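Long-range contact in evasin-3 (Rhipicephalus sanguineus, PDB 6I31), which is a tick salivary protein that binds and neutralises host CXC chemokines, among them CXCL8, whose interaction with the receptor CXCR2 it inhibits: residues Phe17-Cys22 / His49-Ile54. Residues are numbered along the deposited sequence; the frame is centred on the assembly and turned at random.
Sequences FDVVSC and HCYKII
Val20 straddles CG1 of Ile54 with its two methyls, and the pairing of these antiparallel strands illustrates how a small sheet shares its side chains between two faces. CG1 and CG2 of Val20 each lie 3.8 Å from CG1 of Ile54, whose side chain runs at about a right angle to that of the valine, while CG2 also meets CG of Lys52, its hydrogen-bonded pair mate, at 3.7 Å. In Lys52, CG sits between the backbone N and the carbonyl carbon (chi1 64°), which sets it against the valine methyl; the chain then extends until CE comes beside Ser21 O. Such pairing belongs to the knottin scaffold of evasin-3, where strand 47-55 also pairs with strands 24-27 and 38-40, and where disulfides tie Cys22 to Cys37 and Cys50 to Cys33. On the face of Val19 and Ile53, CG2 of Ile53 approaches CB of Phe17 to 3.6 Å, the two side chains again crossing nearly perpendicularly, and the carbonyl of Ile54 lies at the edge of the Phe17 ring. CG1 of Val19, anti to its backbone N (chi1 176°), touches CB of Tyr51 at 3.6 Å, the two side chains crossing obliquely. The tyrosine ring turns its edge to Val20 O, nearly in plane, with CD1 beside CA of Ser21. An alanine in place of Tyr51 keeps CB and its touch on Val19 CG1, but loss of the ring would probably leave Ser21 CA and the flank of the Val20 carbonyl without the ring edge beside them. Reciprocal backbone bonds join Val20 and Lys52, with Val20 N to Lys52 O at 2.8 Å, and likewise Asp18 and Ile54. Beyond them Cys22 N reaches Cys50 O at 3.0 Å from above the carbonyl plane, and the CB atoms of these two cysteines pack 3.9 Å apart.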
ATOM      1  N   PHE A  17       1.325   7.111  -9.341  1.00 26.57           N
ATOM      2  CA  PHE A  17       1.218   6.150  -8.239  1.00 25.57           C
ATOM      3  C   PHE A  17       0.505   6.627  -7.011  1.00 27.85           C
ATOM      4  O   PHE A  17       0.642   7.779  -6.610  1.00 28.03           O
ATOM      5  CB  PHE A  17       2.616   5.615  -7.842  1.00 25.31           C
ATOM      6  CG  PHE A  17       3.297   4.922  -8.988  1.00 27.27           C
ATOM      7  CD1 PHE A  17       2.887   3.661  -9.402  1.00 29.23           C
ATOM      8  CD2 PHE A  17       4.353   5.527  -9.657  1.00 30.52           C
ATOM      9  CE1 PHE A  17       3.501   3.028 -10.485  1.00 31.17           C
ATOM     10  CE2 PHE A  17       4.943   4.908 -10.762  1.00 34.08           C
ATOM     11  CZ  PHE A  17       4.512   3.667 -11.172  1.00 31.68           C
ATOM     12  N   ASP A  18      -0.304   5.735  -6.445  1.00 23.62           N
ATOM     13  CA  ASP A  18      -1.076   5.985  -5.238  1.00 23.88           C
ATOM     14  C   ASP A  18      -0.655   5.045  -4.107  1.00 27.37           C
ATOM     15  O   ASP A  18      -0.196   3.943  -4.361  1.00 24.96           O
ATOM     16  CB  ASP A  18      -2.587   5.794  -5.516  1.00 26.39           C
ATOM     17  CG  ASP A  18      -3.181   6.812  -6.489  1.00 40.19           C
ATOM     18  OD1 ASP A  18      -2.650   7.949  -6.561  1.00 41.79           O
ATOM     19  OD2 ASP A  18      -4.171   6.465  -7.186  1.00 40.12           O
ATOM     20  N   VAL A  19      -0.806   5.494  -2.855  1.00 23.88           N
ATOM     21  CA  VAL A  19      -0.535   4.632  -1.694  1.00 23.25           C
ATOM     22  C   VAL A  19      -1.871   4.025  -1.288  1.00 27.63           C
ATOM     23  O   VAL A  19      -2.863   4.742  -1.179  1.00 29.33           O
ATOM     24  CB  VAL A  19       0.112   5.398  -0.500  1.00 27.28           C
ATOM     25  CG1 VAL A  19       0.286   4.474   0.706  1.00 26.67           C
ATOM     26  CG2 VAL A  19       1.461   6.005  -0.895  1.00 27.73           C
ATOM     27  N   VAL A  20      -1.901   2.733  -1.054  1.00 24.59           N
ATOM     28  CA  VAL A  20      -3.127   2.065  -0.645  1.00 26.37           C
ATOM     29  C   VAL A  20      -2.832   1.159   0.547  1.00 30.73           C
ATOM     30  O   VAL A  20      -1.679   0.788   0.783  1.00 27.04           O
ATOM     31  CB  VAL A  20      -3.844   1.299  -1.806  1.00 30.35           C
ATOM     32  CG1 VAL A  20      -4.227   2.233  -2.962  1.00 30.46           C
ATOM     33  CG2 VAL A  20      -2.996   0.129  -2.314  1.00 29.47           C
ATOM     34  N   SER A  21      -3.895   0.735   1.245  1.00 28.84           N
ATOM     35  CA  SER A  21      -3.759  -0.170   2.374  1.00 28.30           C
ATOM     36  C   SER A  21      -3.336  -1.569   1.968  1.00 33.00           C
ATOM     37  O   SER A  21      -3.721  -2.081   0.912  1.00 31.45           O
ATOM     38  CB  SER A  21      -5.048  -0.204   3.202  1.00 30.85           C
ATOM     39  OG  SER A  21      -4.913  -1.093   4.302  1.00 35.43           O
ATOM     40  N   CYS A  22      -2.530  -2.186   2.819  1.00 30.93           N
ATOM     41  CA  CYS A  22      -2.059  -3.552   2.671  1.00 35.93           C
ATOM     42  C   CYS A  22      -2.654  -4.391   3.833  1.00 39.47           C
ATOM     43  O   CYS A  22      -2.211  -5.488   4.155  1.00 39.89           O
ATOM     44  CB  CYS A  22      -0.532  -3.540   2.621  1.00 39.72           C
ATOM     45  SG  CYS A  22       0.247  -5.163   2.710  1.00 47.82           S
ATOM     46  N   HIS A  49       0.379   1.223  10.256  1.00 24.76           N
ATOM     47  CA  HIS A  49      -0.310   0.300   9.362  1.00 25.65           C
ATOM     48  C   HIS A  49       0.535   0.009   8.152  1.00 26.99           C
ATOM     49  O   HIS A  49       1.388   0.816   7.781  1.00 25.18           O
ATOM     50  CB  HIS A  49      -1.647   0.895   8.912  1.00 28.06           C
ATOM     51  CG  HIS A  49      -2.581   1.086  10.048  1.00 34.43           C
ATOM     52  ND1 HIS A  49      -2.581   2.250  10.778  1.00 37.42           N
ATOM     53  CD2 HIS A  49      -3.442   0.213  10.613  1.00 38.14           C
ATOM     54  CE1 HIS A  49      -3.470   2.070  11.729  1.00 38.18           C
ATOM     55  NE2 HIS A  49      -4.027   0.873  11.651  1.00 39.12           N
ATOM     56  N   CYS A  50       0.301  -1.147   7.542  1.00 23.76           N
ATOM     57  CA  CYS A  50       0.977  -1.561   6.324  1.00 23.63           C
ATOM     58  C   CYS A  50       0.312  -0.939   5.121  1.00 26.22           C
ATOM     59  O   CYS A  50      -0.913  -0.975   4.993  1.00 25.49           O
ATOM     60  CB  CYS A  50       1.026  -3.080   6.211  1.00 23.97           C
ATOM     61  SG  CYS A  50       1.848  -3.879   7.615  1.00 29.22           S
ATOM     62  N   TYR A  51       1.142  -0.375   4.222  1.00 22.00           N
ATOM     63  CA  TYR A  51       0.654   0.239   2.988  1.00 21.05           C
ATOM     64  C   TYR A  51       1.465  -0.283   1.823  1.00 23.55           C
ATOM     65  O   TYR A  51       2.545  -0.818   2.040  1.00 22.78           O
ATOM     66  CB  TYR A  51       0.784   1.758   3.032  1.00 20.44           C
ATOM     67  CG  TYR A  51       0.059   2.391   4.193  1.00 24.18           C
ATOM     68  CD1 TYR A  51      -1.333   2.494   4.204  1.00 28.19           C
ATOM     69  CD2 TYR A  51       0.756   2.859   5.298  1.00 23.95           C
ATOM     70  CE1 TYR A  51      -2.013   3.048   5.298  1.00 29.13           C
ATOM     71  CE2 TYR A  51       0.090   3.434   6.386  1.00 25.26           C
ATOM     72  CZ  TYR A  51      -1.295   3.507   6.387  1.00 31.90           C
ATOM     73  OH  TYR A  51      -1.948   4.067   7.462  1.00 36.73           O
ATOM     74  N   LYS A  52       1.036   0.028   0.607  1.00 21.11           N
ATOM     75  CA  LYS A  52       1.762  -0.339  -0.624  1.00 19.93           C
ATOM     76  C   LYS A  52       1.463   0.667  -1.708  1.00 22.32           C
ATOM     77  O   LYS A  52       0.477   1.408  -1.624  1.00 20.64           O
ATOM     78  CB  LYS A  52       1.457  -1.787  -1.083  1.00 21.88           C
ATOM     79  CG  LYS A  52      -0.020  -1.970  -1.466  1.00 20.78           C
ATOM     80  CD  LYS A  52      -0.341  -3.432  -1.874  1.00 24.92           C
ATOM     81  CE  LYS A  52      -1.860  -3.573  -1.969  1.00 33.49           C
ATOM     82  NZ  LYS A  52      -2.265  -4.996  -2.179  1.00 40.15           N
ATOM     83  N   ILE A  53       2.338   0.730  -2.699  1.00 17.92           N
ATOM     84  CA  ILE A  53       2.226   1.652  -3.800  1.00 18.03           C
ATOM     85  C   ILE A  53       1.713   0.912  -5.003  1.00 18.13           C
ATOM     86  O   ILE A  53       2.259  -0.124  -5.387  1.00 19.01           O
ATOM     87  CB  ILE A  53       3.572   2.316  -4.096  1.00 21.09           C
ATOM     88  CG1 ILE A  53       4.159   2.973  -2.788  1.00 22.71           C
ATOM     89  CG2 ILE A  53       3.422   3.309  -5.237  1.00 20.88           C
ATOM     90  CD1 ILE A  53       5.524   3.571  -3.014  1.00 28.43           C
ATOM     91  N   ILE A  54       0.671   1.468  -5.629  1.00 17.64           N
ATOM     92  CA  ILE A  54       0.142   0.872  -6.851  1.00 18.49           C
ATOM     93  C   ILE A  54      -0.041   1.949  -7.889  1.00 21.55           C
ATOM     94  O   ILE A  54      -0.150   3.144  -7.558  1.00 21.20           O
ATOM     95  CB  ILE A  54      -1.199   0.057  -6.582  1.00 21.41           C
ATOM     96  CG1 ILE A  54      -2.346   0.935  -6.014  1.00 22.18           C
ATOM     97  CG2 ILE A  54      -0.946  -1.149  -5.648  1.00 22.33           C
ATOM     98  CD1 ILE A  54      -3.265   1.590  -7.076  1.00 30.28           C
TER